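Local coordinates for teichoic acid biosynthesis protein F (Staphylococcus epidermidis, PDB 3L7I) that takes part in teichoic acid biosynthesis and has a GT-B-type fold of two Rossmann-like domains, at residues N512-N517 and D608-F613; T530-P535 and F613-C618; T438-W443 and G711-K716; I579-H584 and N589-S594. One frame throughout, in Å; residues are numbered along the deposited sequence.

Overall arrangement
Strand 438-441, in the N-terminal seven-stranded parallel sheet, meets helix 706-721, the last of the chain, some 270 residues later, so that contact 3 encloses the other three. Farther on, helix 513-517 begins contact 1 and the residues after helix 522-531 begin contact 2. Contact 4 then closes a short local loop between strand 577-581 and residues 589-594, inside both. Helix 609-614 completes contact 1 and the turn after it contact 2; their segments alternate, so these two cross, and they share Phe613. Contacts 1, 2 and 4 touch one another around the second sheet, which contains strands 539-543 and 577-581, whereas contact 3 lies about 36 Å from contact 4, centre to centre.

Contact 1: N512-N517 and D608-F613; sequences NDVLVN and DVSELF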
loop_
_atom_site.group_PDB
_atom_site.type_symbol
_atom_site.label_atom_id
_atom_site.label_comp_id
_atom_site.label_asym_id
_atom_site.label_seq_id
_atom_site.Cartn_x
_atom_site.Cartn_y
_atom_site.Cartn_z
ATOM N N ASN A 512 -49.446 -5.074 -20.386
ATOM C CA ASN A 512 -50.511 -5.098 -21.379
ATOM C C ASN A 512 -51.767 -5.801 -20.868
ATOM O O ASN A 512 -52.834 -5.669 -21.466
ATOM C CB ASN A 512 -50.027 -5.740 -22.686
ATOM C CG ASN A 512 -49.167 -4.798 -23.538
ATOM O OD1 ASN A 512 -49.110 -3.597 -23.293
ATOM N ND2 ASN A 512 -48.491 -5.360 -24.550
ATOM N N ASP A 513 -51.636 -6.519 -19.751
ATOM C CA ASP A 513 -52.737 -7.284 -19.158
ATOM C C ASP A 513 -54.043 -6.486 -19.158
ATOM O O ASP A 513 -55.064 -6.939 -19.704
ATOM C CB ASP A 513 -52.398 -7.725 -17.722
ATOM C CG ASP A 513 -51.519 -8.997 -17.659
ATOM O OD1 ASP A 513 -51.264 -9.623 -18.720
ATOM O OD2 ASP A 513 -51.091 -9.369 -16.530
ATOM N N VAL A 514 -54.005 -5.297 -18.554
ATOM C CA VAL A 514 -55.181 -4.421 -18.465
ATOM C C VAL A 514 -55.867 -4.149 -19.819
ATOM O O VAL A 514 -57.075 -3.929 -19.860
ATOM C CB VAL A 514 -54.840 -3.050 -17.796
ATOM C CG1 VAL A 514 -55.120 -3.060 -16.310
ATOM C CG2 VAL A 514 -53.411 -2.682 -18.074
ATOM N N LEU A 515 -55.102 -4.125 -20.913
ATOM C CA LEU A 515 -55.688 -3.850 -22.221
ATOM C C LEU A 515 -56.590 -5.017 -22.618
ATOM O O LEU A 515 -57.590 -4.861 -23.322
ATOM C CB LEU A 515 -54.607 -3.597 -23.267
ATOM C CG LEU A 515 -53.629 -2.461 -22.948
ATOM C CD1 LEU A 515 -52.619 -2.334 -24.054
ATOM C CD2 LEU A 515 -54.334 -1.127 -22.733
ATOM N N VAL A 516 -56.243 -6.195 -22.128
ATOM C CA VAL A 516 -57.028 -7.384 -22.418
ATOM C C VAL A 516 -58.182 -7.594 -21.417
ATOM O O VAL A 516 -59.322 -7.867 -21.821
ATOM C CB VAL A 516 -56.130 -8.616 -22.462
ATOM C CG1 VAL A 516 -56.959 -9.874 -22.342
ATOM C CG2 VAL A 516 -55.309 -8.620 -23.740
ATOM N N ASN A 517 -57.886 -7.442 -20.125
ATOM C CA ASN A 517 -58.854 -7.721 -19.059
ATOM C C ASN A 517 -59.814 -6.595 -18.644
ATOM O O ASN A 517 -60.763 -6.853 -17.901
ATOM C CB ASN A 517 -58.125 -8.149 -17.793
ATOM C CG ASN A 517 -57.151 -9.250 -18.031
ATOM O OD1 ASN A 517 -57.419 -10.175 -18.799
ATOM N ND2 ASN A 517 -55.998 -9.170 -17.367
ATOM N N ASP A 608 -48.986 5.977 -15.747
ATOM C CA ASP A 608 -49.340 4.716 -16.391
ATOM C C ASP A 608 -49.900 4.825 -17.837
ATOM O O ASP A 608 -50.996 5.336 -18.093
ATOM C CB ASP A 608 -50.290 3.941 -15.469
ATOM C CG ASP A 608 -50.420 2.497 -15.857
ATOM O OD1 ASP A 608 -50.182 1.633 -14.984
ATOM O OD2 ASP A 608 -50.751 2.234 -17.039
ATOM N N VAL A 609 -49.141 4.304 -18.782
ATOM C CA VAL A 609 -49.438 4.564 -20.166
ATOM C C VAL A 609 -50.536 3.643 -20.707
ATOM O O VAL A 609 -51.218 3.981 -21.697
ATOM C CB VAL A 609 -48.157 4.468 -21.018
ATOM C CG1 VAL A 609 -47.849 3.026 -21.336
ATOM C CG2 VAL A 609 -48.329 5.250 -22.294
ATOM N N SER A 610 -50.717 2.489 -20.071
ATOM C CA SER A 610 -51.711 1.525 -20.550
ATOM C C SER A 610 -53.105 2.046 -20.256
ATOM O O SER A 610 -54.046 1.829 -21.016
ATOM C CB SER A 610 -51.523 0.178 -19.870
ATOM O OG SER A 610 -50.227 0.100 -19.318
ATOM N N GLU A 611 -53.222 2.733 -19.131
ATOM C CA GLU A 611 -54.457 3.406 -18.789
ATOM C C GLU A 611 -54.772 4.482 -19.819
ATOM O O GLU A 611 -55.921 4.636 -20.221
ATOM C CB GLU A 611 -54.390 3.987 -17.374
ATOM C CG GLU A 611 -54.256 2.914 -16.304
ATOM C CD GLU A 611 -54.315 3.460 -14.905
ATOM O OE1 GLU A 611 -54.195 4.692 -14.744
ATOM O OE2 GLU A 611 -54.476 2.656 -13.961
ATOM N N LEU A 612 -53.763 5.214 -20.274
ATOM C CA LEU A 612 -54.025 6.206 -21.302
ATOM C C LEU A 612 -54.549 5.535 -22.594
ATOM O O LEU A 612 -55.450 6.065 -23.264
ATOM C CB LEU A 612 -52.809 7.098 -21.548
ATOM C CG LEU A 612 -52.472 8.047 -20.393
ATOM C CD1 LEU A 612 -51.193 8.859 -20.655
ATOM C CD2 LEU A 612 -53.645 8.959 -20.115
ATOM N N PHE A 613 -54.030 4.357 -22.938
ATOM C CA PHE A 613 -54.562 3.670 -24.117
ATOM C C PHE A 613 -56.022 3.315 -23.910
ATOM O O PHE A 613 -56.856 3.567 -24.780
ATOM C CB PHE A 613 -53.776 2.397 -24.472
ATOM C CG PHE A 613 -52.362 2.648 -24.875
ATOM C CD1 PHE A 613 -52.028 3.767 -25.616
ATOM C CD2 PHE A 613 -51.370 1.762 -24.525
ATOM C CE1 PHE A 613 -50.725 4.006 -25.978
ATOM C CE2 PHE A 613 -50.068 1.995 -24.892
ATOM C CZ PHE A 613 -49.744 3.116 -25.621
#
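The Phe613 ring is met obliquely by Leu515 CD1, and one of its faces carries the carbonyl oxygen Val609 O, 3.5 Å above the plane and offset toward the rim. Closer to the backbone, Leu515 CD2 rests 4.0 Å from Phe613 CB and also touches Ser610 O. Leucine suits this place because its forked tip reaches the aromatic side chain with both methyls. On the preceding residue, Val514 CG2 lies 3.9 Å from Ser610 CB; the small serine suits this interface, where the axes of helix segments 513-517 and 609-613 approach to 9.5 Å at an angle of 30°. The Asp608 carboxylate caps the second helix: OD2 accepts from Glu611 N at 3.3 Å on its anti side, the donor 34° out of plane, and more weakly from Ser610 N. Ser610 OG, buried, has both Asp608 OD2 and Arg511 O within hydrogen-bonding reach. Helix 609-614 lies beside helix 513-517, with Val514 also touching Tyr524 of helix 522-531 and Phe613 reaching Val626 and Tyr630 of helix 626-630.

Contact 2: T530-P535 and F613-C618; sequences THLNLP and FLISDC
Ile615 meets Leu532 and Leu534 through a single methyl. Its CB points at the other segment from the first position past the end of helix 609-614. From there CG1 sits between the backbone N and the carbonyl carbon (chi1 70°), still 5.0 Å from Leu532 CD1. The chain then runs on extended, chi2 172°, and this straight course carries CD1 across to the two leucines. CD1 touches Leu532 CD1 at 3.6 Å and Leu534 CD1 at 3.8 Å, the latter tip to tip, while the Leu532 side chain comes in at a slant. The same CD1 also approaches Leu580 CD1 of strand 577-581. Isoleucine is well suited here, since its long CG1-CD1 arm reaches the leucines.

The chain turns between the two leucines, which is consistent with both reaching one methyl: Asn533 takes a positive phi, 59°, and closes helix 522-531 in a Schellman motif. Asparagine tolerates that conformation better than most residues. Both segments run off the C-terminal ends of helices, and the touching residues lie just beyond them, over the second sheet. Ile615 also packs on Ile528 and Arg529 of helix 522-531, Leu532 on Val603 and Tyr606, and just beyond, Asp617 and Cys618 pair by backbone hydrogen bonds with Val540 and Met542 of strand 539-543.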
loop_
_atom_site.group_PDB
_atom_site.type_symbol
_atom_site.label_atom_id
_atom_site.label_comp_id
_atom_site.label_asym_id
_atom_site.label_seq_id
_atom_site.Cartn_x
_atom_site.Cartn_y
_atom_site.Cartn_z
ATOM N N THR A 530 -61.934 10.782 -15.010
ATOM C CA THR A 530 -62.199 11.928 -14.141
ATOM C C THR A 530 -60.931 12.385 -13.427
ATOM O O THR A 530 -60.833 13.545 -13.013
ATOM C CB THR A 530 -63.377 11.708 -13.149
ATOM O OG1 THR A 530 -63.051 10.663 -12.237
ATOM C CG2 THR A 530 -64.661 11.359 -13.901
ATOM N N HIS A 531 -59.957 11.483 -13.309
ATOM C CA HIS A 531 -58.662 11.855 -12.769
ATOM C C HIS A 531 -57.980 12.878 -13.680
ATOM O O HIS A 531 -57.421 13.859 -13.194
ATOM C CB HIS A 531 -57.782 10.628 -12.573
ATOM C CG HIS A 531 -56.421 10.944 -12.028
ATOM N ND1 HIS A 531 -56.220 11.376 -10.733
ATOM C CD2 HIS A 531 -55.196 10.897 -12.608
ATOM C CE1 HIS A 531 -54.928 11.579 -10.538
ATOM N NE2 HIS A 531 -54.286 11.295 -11.658
ATOM N N LEU A 532 -58.043 12.658 -14.994
ATOM C CA LEU A 532 -57.541 13.634 -15.972
ATOM C C LEU A 532 -58.454 14.863 -16.210
ATOM O O LEU A 532 -58.111 15.746 -17.004
ATOM C CB LEU A 532 -57.242 12.952 -17.306
ATOM C CG LEU A 532 -56.146 11.883 -17.287
ATOM C CD1 LEU A 532 -56.268 10.934 -18.473
ATOM C CD2 LEU A 532 -54.754 12.495 -17.223
ATOM N N ASN A 533 -59.599 14.910 -15.524
ATOM C CA ASN A 533 -60.571 16.006 -15.648
ATOM C C ASN A 533 -61.104 16.205 -17.054
ATOM O O ASN A 533 -61.320 17.327 -17.510
ATOM C CB ASN A 533 -59.995 17.308 -15.109
ATOM C CG ASN A 533 -59.406 17.140 -13.723
ATOM O OD1 ASN A 533 -60.137 17.009 -12.729
ATOM N ND2 ASN A 533 -58.068 17.125 -13.646
ATOM N N LEU A 534 -61.324 15.092 -17.729
ATOM C CA LEU A 534 -61.777 15.107 -19.102
ATOM C C LEU A 534 -63.285 15.357 -19.203
ATOM O O LEU A 534 -64.075 14.745 -18.483
ATOM C CB LEU A 534 -61.408 13.783 -19.769
ATOM C CG LEU A 534 -59.903 13.522 -19.811
ATOM C CD1 LEU A 534 -59.581 12.170 -20.417
ATOM C CD2 LEU A 534 -59.258 14.614 -20.610
ATOM N N PRO A 535 -63.684 16.278 -20.089
ATOM C CA PRO A 535 -65.065 16.455 -20.543
ATOM C C PRO A 535 -65.799 15.126 -20.754
ATOM O O PRO A 535 -65.169 14.112 -21.046
ATOM C CB PRO A 535 -64.879 17.166 -21.878
ATOM C CG PRO A 535 -63.665 18.018 -21.650
ATOM C CD PRO A 535 -62.790 17.306 -20.646
ATOM N N PHE A 613 -54.030 4.357 -22.938
ATOM C CA PHE A 613 -54.562 3.670 -24.117
ATOM C C PHE A 613 -56.022 3.315 -23.910
ATOM O O PHE A 613 -56.856 3.567 -24.780
ATOM C CB PHE A 613 -53.776 2.397 -24.472
ATOM C CG PHE A 613 -52.362 2.648 -24.875
ATOM C CD1 PHE A 613 -52.028 3.767 -25.616
ATOM C CD2 PHE A 613 -51.370 1.762 -24.525
ATOM C CE1 PHE A 613 -50.725 4.006 -25.978
ATOM C CE2 PHE A 613 -50.068 1.995 -24.892
ATOM C CZ PHE A 613 -49.744 3.116 -25.621
ATOM N N LEU A 614 -56.320 2.712 -22.759
ATOM C CA LEU A 614 -57.665 2.216 -22.461
ATOM C C LEU A 614 -58.731 3.267 -22.738
ATOM O O LEU A 614 -59.772 2.971 -23.303
ATOM C CB LEU A 614 -57.769 1.767 -21.008
ATOM C CG LEU A 614 -57.317 0.343 -20.706
ATOM C CD1 LEU A 614 -57.838 -0.074 -19.350
ATOM C CD2 LEU A 614 -57.813 -0.620 -21.775
ATOM N N ILE A 615 -58.468 4.508 -22.354
ATOM C CA ILE A 615 -59.453 5.544 -22.589
ATOM C C ILE A 615 -59.305 6.255 -23.948
ATOM O O ILE A 615 -59.968 7.258 -24.184
ATOM C CB ILE A 615 -59.479 6.582 -21.439
ATOM C CG1 ILE A 615 -58.203 7.425 -21.458
ATOM C CG2 ILE A 615 -59.733 5.901 -20.089
ATOM C CD1 ILE A 615 -58.220 8.607 -20.490
ATOM N N SER A 616 -58.474 5.735 -24.850
ATOM C CA SER A 616 -58.248 6.418 -26.130
ATOM C C SER A 616 -59.013 5.801 -27.288
ATOM O O SER A 616 -58.888 4.597 -27.542
ATOM C CB SER A 616 -56.770 6.420 -26.499
ATOM O OG SER A 616 -56.007 7.227 -25.630
ATOM N N ASP A 617 -59.773 6.633 -28.000
ATOM C CA ASP A 617 -60.540 6.192 -29.161
ATOM C C ASP A 617 -59.669 5.976 -30.389
ATOM O O ASP A 617 -60.056 5.256 -31.299
ATOM C CB ASP A 617 -61.661 7.176 -29.468
ATOM C CG ASP A 617 -62.710 7.213 -28.369
ATOM O OD1 ASP A 617 -63.519 6.246 -28.260
ATOM O OD2 ASP A 617 -62.722 8.207 -27.604
ATOM N N CYS A 618 -58.501 6.605 -30.415
ATOM C CA CYS A 618 -57.500 6.305 -31.426
ATOM C C CYS A 618 -56.137 6.766 -30.942
ATOM O O CYS A 618 -56.046 7.513 -29.968
ATOM C CB CYS A 618 -57.831 6.959 -32.767
ATOM S SG CYS A 618 -57.786 8.779 -32.784
#

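Contact 3: T438-W443 and G711-K716; sequences TYIQTW and GDLIHK
Ile440 points from its strand toward helix 706-721 and crosses both Leu713 and Ile714 obliquely, so that one methyl is lodged against two successive residues of the helix. Ile440 CD1 touches Ile714 CG1 at 3.8 Å and Leu713 CD2 at 4.1 Å; Ile714 CD1 is 4.2 Å from Ile440 CD1. The two helix residues present themselves differently. Leu713 directs its CB at the strand, with CG opposite the backbone N (chi1 178°), and offers a branch tip. Ile714 is turned more to the flank, and it is the middle of its side chain, as well as its end, that covers the methyl. Flexible aliphatic side chains suit this apolar layer, where Tyr481 also packs on Ile440 and Leu713.

At the strand's end the polar groups are satisfied on their own side. Gln441 OE1 accepts from Trp443 N at 2.8 Å, in the carbonyl plane and on a lone pair with a C=O...N angle of 123°, while Gln441 NE2 is bonded to Ala425 O. Ile714 extends the apolar surface to His420 and Val422 of strand 418-423. The C-terminal helix, which in GT-B folds returns to the N-terminal domain, bonds through Asp712 and His715 to tyrosines on another of its sides. No hydrogen bond joins the two segments: between them the attraction is van der Waals and probably hydrophobic.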
loop_
_atom_site.group_PDB
_atom_site.type_symbol
_atom_site.label_atom_id
_atom_site.label_comp_id
_atom_site.label_asym_id
_atom_site.label_seq_id
_atom_site.Cartn_x
_atom_site.Cartn_y
_atom_site.Cartn_z
ATOM N N THR A 438 -32.110 -15.670 -9.867
ATOM C CA THR A 438 -32.795 -15.698 -11.152
ATOM C C THR A 438 -33.128 -14.282 -11.626
ATOM O O THR A 438 -33.853 -13.550 -10.932
ATOM C CB THR A 438 -34.087 -16.509 -11.085
ATOM O OG1 THR A 438 -33.797 -17.829 -10.629
ATOM C CG2 THR A 438 -34.696 -16.617 -12.454
ATOM N N TYR A 439 -32.605 -13.895 -12.796
ATOM C CA TYR A 439 -32.822 -12.556 -13.340
ATOM C C TYR A 439 -33.886 -12.614 -14.450
ATOM O O TYR A 439 -33.636 -13.148 -15.549
ATOM C CB TYR A 439 -31.499 -11.988 -13.858
ATOM C CG TYR A 439 -31.522 -10.556 -14.388
ATOM C CD1 TYR A 439 -32.717 -9.872 -14.618
ATOM C CD2 TYR A 439 -30.324 -9.908 -14.718
ATOM C CE1 TYR A 439 -32.712 -8.581 -15.124
ATOM C CE2 TYR A 439 -30.313 -8.608 -15.228
ATOM C CZ TYR A 439 -31.506 -7.951 -15.423
ATOM O OH TYR A 439 -31.476 -6.660 -15.916
ATOM N N ILE A 440 -35.073 -12.082 -14.160
ATOM C CA ILE A 440 -36.159 -12.066 -15.138
ATOM C C ILE A 440 -36.219 -10.731 -15.874
ATOM O O ILE A 440 -36.403 -9.689 -15.256
ATOM C CB ILE A 440 -37.525 -12.373 -14.475
ATOM C CG1 ILE A 440 -37.521 -13.781 -13.887
ATOM C CG2 ILE A 440 -38.638 -12.294 -15.479
ATOM C CD1 ILE A 440 -38.850 -14.178 -13.318
ATOM N N GLN A 441 -36.042 -10.777 -17.191
ATOM C CA GLN A 441 -36.038 -9.584 -18.037
ATOM C C GLN A 441 -37.329 -9.491 -18.826
ATOM O O GLN A 441 -37.692 -10.417 -19.567
ATOM C CB GLN A 441 -34.870 -9.627 -19.024
ATOM C CG GLN A 441 -34.783 -8.417 -19.935
ATOM C CD GLN A 441 -34.726 -7.087 -19.174
ATOM O OE1 GLN A 441 -35.629 -6.272 -19.291
ATOM N NE2 GLN A 441 -33.667 -6.870 -18.400
ATOM N N THR A 442 -38.034 -8.379 -18.681
ATOM C CA THR A 442 -39.333 -8.284 -19.309
ATOM C C THR A 442 -39.161 -7.542 -20.592
ATOM O O THR A 442 -39.990 -7.642 -21.495
ATOM C CB THR A 442 -40.271 -7.510 -18.429
ATOM O OG1 THR A 442 -39.820 -6.153 -18.357
ATOM C CG2 THR A 442 -40.253 -8.087 -17.033
ATOM N N TRP A 443 -38.046 -6.814 -20.665
ATOM C CA TRP A 443 -37.833 -5.737 -21.648
ATOM C C TRP A 443 -39.066 -4.825 -21.711
ATOM O O TRP A 443 -39.959 -4.933 -20.876
ATOM C CB TRP A 443 -37.423 -6.273 -23.035
ATOM C CG TRP A 443 -36.749 -5.234 -23.892
ATOM C CD1 TRP A 443 -37.188 -4.747 -25.074
ATOM C CD2 TRP A 443 -35.525 -4.544 -23.602
ATOM N NE1 TRP A 443 -36.315 -3.800 -25.548
ATOM C CE2 TRP A 443 -35.291 -3.653 -24.661
ATOM C CE3 TRP A 443 -34.609 -4.594 -22.544
ATOM C CZ2 TRP A 443 -34.184 -2.821 -24.702
ATOM C CZ3 TRP A 443 -33.500 -3.761 -22.588
ATOM C CH2 TRP A 443 -33.297 -2.892 -23.664
ATOM N N GLY A 711 -45.499 -14.115 -11.993
ATOM C CA GLY A 711 -45.697 -14.290 -10.568
ATOM C C GLY A 711 -45.699 -15.754 -10.124
ATOM O O GLY A 711 -45.142 -16.097 -9.079
ATOM N N ASP A 712 -46.340 -16.625 -10.900
ATOM C CA ASP A 712 -46.392 -18.041 -10.542
ATOM C C ASP A 712 -45.042 -18.691 -10.815
ATOM O O ASP A 712 -44.653 -19.643 -10.131
ATOM C CB ASP A 712 -47.500 -18.786 -11.307
ATOM C CG ASP A 712 -48.914 -18.389 -10.860
ATOM O OD1 ASP A 712 -49.049 -17.673 -9.837
ATOM O OD2 ASP A 712 -49.891 -18.792 -11.541
ATOM N N LEU A 713 -44.320 -18.190 -11.821
ATOM C CA LEU A 713 -43.006 -18.758 -12.136
ATOM C C LEU A 713 -42.078 -18.530 -10.962
ATOM O O LEU A 713 -41.346 -19.434 -10.569
ATOM C CB LEU A 713 -42.393 -18.152 -13.399
ATOM C CG LEU A 713 -40.999 -18.694 -13.711
ATOM C CD1 LEU A 713 -41.102 -20.077 -14.284
ATOM C CD2 LEU A 713 -40.293 -17.795 -14.673
ATOM N N ILE A 714 -42.126 -17.312 -10.415
ATOM C CA ILE A 714 -41.297 -16.941 -9.265
ATOM C C ILE A 714 -41.694 -17.771 -8.061
ATOM O O ILE A 714 -40.836 -18.313 -7.358
ATOM C CB ILE A 714 -41.369 -15.422 -8.921
ATOM C CG1 ILE A 714 -40.752 -14.604 -10.051
ATOM C CG2 ILE A 714 -40.609 -15.122 -7.649
ATOM C CD1 ILE A 714 -40.899 -13.139 -9.858
ATOM N N HIS A 715 -42.998 -17.893 -7.838
ATOM C CA HIS A 715 -43.487 -18.696 -6.729
ATOM C C HIS A 715 -42.999 -20.141 -6.811
ATOM O O HIS A 715 -42.629 -20.718 -5.800
ATOM C CB HIS A 715 -45.015 -18.642 -6.642
ATOM C CG HIS A 715 -45.594 -19.592 -5.641
ATOM N ND1 HIS A 715 -45.604 -19.331 -4.286
ATOM C CD2 HIS A 715 -46.175 -20.806 -5.795
ATOM C CE1 HIS A 715 -46.172 -20.341 -3.652
ATOM N NE2 HIS A 715 -46.525 -21.250 -4.545
ATOM N N LYS A 716 -42.986 -20.714 -8.011
ATOM C CA LYS A 716 -42.566 -22.101 -8.179
ATOM C C LYS A 716 -41.060 -22.238 -8.000
ATOM O O LYS A 716 -40.574 -23.292 -7.606
ATOM C CB LYS A 716 -42.989 -22.646 -9.549
ATOM C CG LYS A 716 -42.599 -24.110 -9.810
ATOM C CD LYS A 716 -42.714 -24.468 -11.297
ATOM C CE LYS A 716 -43.118 -25.927 -11.513
ATOM N NZ LYS A 716 -41.991 -26.881 -11.326
#

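Contact 4: I579-H584 and N589-S594; sequences ILLRMH and NALDLS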
loop_
_atom_site.group_PDB
_atom_site.type_symbol
_atom_site.label_atom_id
_atom_site.label_comp_id
_atom_site.label_asym_id
_atom_site.label_seq_id
_atom_site.Cartn_x
_atom_site.Cartn_y
_atom_site.Cartn_z
ATOM N N ILE A 579 -57.798 15.993 -27.040
ATOM C CA ILE A 579 -56.567 15.310 -27.466
ATOM C C ILE A 579 -55.490 15.201 -26.367
ATOM O O ILE A 579 -55.101 16.214 -25.763
ATOM C CB ILE A 579 -55.986 15.952 -28.743
ATOM C CG1 ILE A 579 -54.822 15.137 -29.269
ATOM C CG2 ILE A 579 -55.564 17.400 -28.503
ATOM C CD1 ILE A 579 -54.216 15.783 -30.522
ATOM N N LEU A 580 -55.028 13.981 -26.086
ATOM C CA LEU A 580 -53.990 13.794 -25.058
ATOM C C LEU A 580 -52.596 13.841 -25.666
ATOM O O LEU A 580 -52.277 13.033 -26.547
ATOM C CB LEU A 580 -54.181 12.477 -24.310
ATOM C CG LEU A 580 -55.586 12.204 -23.782
ATOM C CD1 LEU A 580 -55.654 10.954 -22.930
ATOM C CD2 LEU A 580 -56.051 13.414 -23.004
ATOM N N LEU A 581 -51.773 14.787 -25.216
ATOM C CA LEU A 581 -50.419 14.925 -25.742
ATOM C C LEU A 581 -49.403 14.227 -24.829
ATOM O O LEU A 581 -49.145 14.679 -23.698
ATOM C CB LEU A 581 -50.040 16.400 -25.905
ATOM C CG LEU A 581 -51.003 17.315 -26.653
ATOM C CD1 LEU A 581 -50.490 18.744 -26.679
ATOM C CD2 LEU A 581 -51.271 16.830 -28.077
ATOM N N ARG A 582 -48.827 13.131 -25.315
ATOM C CA ARG A 582 -47.798 12.424 -24.577
ATOM C C ARG A 582 -46.434 12.666 -25.199
ATOM O O ARG A 582 -46.034 11.964 -26.124
ATOM C CB ARG A 582 -48.109 10.930 -24.538
ATOM C CG ARG A 582 -46.981 10.094 -23.940
ATOM C CD ARG A 582 -47.487 8.992 -23.024
ATOM N NE ARG A 582 -47.482 9.448 -21.649
ATOM C CZ ARG A 582 -46.858 8.826 -20.657
ATOM N NH1 ARG A 582 -46.214 7.682 -20.871
ATOM N NH2 ARG A 582 -46.908 9.340 -19.436
ATOM N N MET A 583 -45.711 13.640 -24.671
ATOM C CA MET A 583 -44.444 14.071 -25.251
ATOM C C MET A 583 -43.240 13.707 -24.398
ATOM O O MET A 583 -43.382 13.428 -23.218
ATOM C CB MET A 583 -44.466 15.589 -25.392
ATOM C CG MET A 583 -45.855 16.135 -25.640
ATOM S SD MET A 583 -46.276 15.801 -27.348
ATOM C CE MET A 583 -45.300 17.086 -28.138
ATOM N N HIS A 584 -42.052 13.739 -24.997
ATOM C CA HIS A 584 -40.811 13.615 -24.238
ATOM C C HIS A 584 -40.866 14.656 -23.132
ATOM O O HIS A 584 -41.523 15.686 -23.284
ATOM C CB HIS A 584 -39.582 13.863 -25.130
ATOM C CG HIS A 584 -38.261 13.660 -24.435
ATOM N ND1 HIS A 584 -37.593 14.678 -23.789
ATOM C CD2 HIS A 584 -37.486 12.555 -24.302
ATOM C CE1 HIS A 584 -36.466 14.209 -23.282
ATOM N NE2 HIS A 584 -36.377 12.926 -23.581
ATOM N N ASN A 589 -42.475 20.137 -20.760
ATOM C CA ASN A 589 -42.358 21.377 -20.007
ATOM C C ASN A 589 -41.822 22.571 -20.801
ATOM O O ASN A 589 -41.246 23.488 -20.236
ATOM C CB ASN A 589 -41.682 21.196 -18.623
ATOM C CG ASN A 589 -40.346 20.477 -18.685
ATOM O OD1 ASN A 589 -40.114 19.655 -19.561
ATOM N ND2 ASN A 589 -39.468 20.770 -17.729
ATOM N N ALA A 590 -42.052 22.558 -22.111
ATOM C CA ALA A 590 -41.756 23.702 -22.971
ATOM C C ALA A 590 -43.009 24.126 -23.731
ATOM O O ALA A 590 -43.156 25.283 -24.111
ATOM C CB ALA A 590 -40.643 23.367 -23.945
ATOM N N LEU A 591 -43.893 23.161 -23.962
ATOM C CA LEU A 591 -45.214 23.393 -24.533
ATOM C C LEU A 591 -46.065 24.338 -23.702
ATOM O O LEU A 591 -46.429 23.996 -22.581
ATOM C CB LEU A 591 -45.974 22.070 -24.546
ATOM C CG LEU A 591 -46.320 21.380 -25.855
ATOM C CD1 LEU A 591 -47.438 20.357 -25.605
ATOM C CD2 LEU A 591 -46.719 22.433 -26.883
ATOM N N ASP A 592 -46.424 25.499 -24.245
ATOM C CA ASP A 592 -47.443 26.318 -23.602
ATOM C C ASP A 592 -48.805 26.007 -24.191
ATOM O O ASP A 592 -49.046 26.284 -25.358
ATOM C CB ASP A 592 -47.152 27.803 -23.774
ATOM C CG ASP A 592 -48.163 28.683 -23.035
ATOM O OD1 ASP A 592 -48.691 28.240 -21.981
ATOM O OD2 ASP A 592 -48.422 29.819 -23.509
ATOM N N LEU A 593 -49.698 25.439 -23.381
ATOM C CA LEU A 593 -51.029 25.049 -23.861
ATOM C C LEU A 593 -52.148 26.052 -23.513
ATOM O O LEU A 593 -53.321 25.694 -23.537
ATOM C CB LEU A 593 -51.413 23.645 -23.363
ATOM C CG LEU A 593 -50.661 22.475 -23.968
ATOM C CD1 LEU A 593 -51.358 21.164 -23.706
ATOM C CD2 LEU A 593 -50.494 22.697 -25.455
ATOM N N SER A 594 -51.794 27.292 -23.194
ATOM C CA SER A 594 -52.801 28.319 -22.959
ATOM C C SER A 594 -53.574 28.598 -24.235
ATOM O O SER A 594 -52.985 28.795 -25.289
ATOM C CB SER A 594 -52.127 29.596 -22.509
ATOM O OG SER A 594 -50.892 29.284 -21.895
#
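Leu581 makes the apolar part of this contact with Leu591 and Leu593. Its CD1 is 3.6 Å from Leu591 CD1, the two side chains crossing at about a right angle, and 3.9 Å from Leu593 CD1, which comes tip to tip. Leu593 CD2 lies on the same methyl at 4.1 Å. With CG beside the backbone N, chi1 -51°, the extended Leu581 chain brings CD1 against both loop leucines. Their alternation along an irregular segment lets both face the strand while Asp592, between them, stays exposed to solvent.

The polar interactions lie within each segment or with outside partners, not across the contact. Asp592 OD1 accepts from Ser594 N at 3.5 Å, a weak bond across the turn at Leu593. His584, the N-cap of helix 585-588, accepts through ND1 from Leu586 N. Met583 N is bonded to Ser604 OG, and strand 577-581 pairs with strand 600-602 through Ile579 and Leu581 with Ile601. Two parallel neighbouring strands joined through a short helix and a loop folded back over the first resemble a beta-alpha-beta unit with a one-turn helix, as in the Rossmann-like domains of GT-B folds.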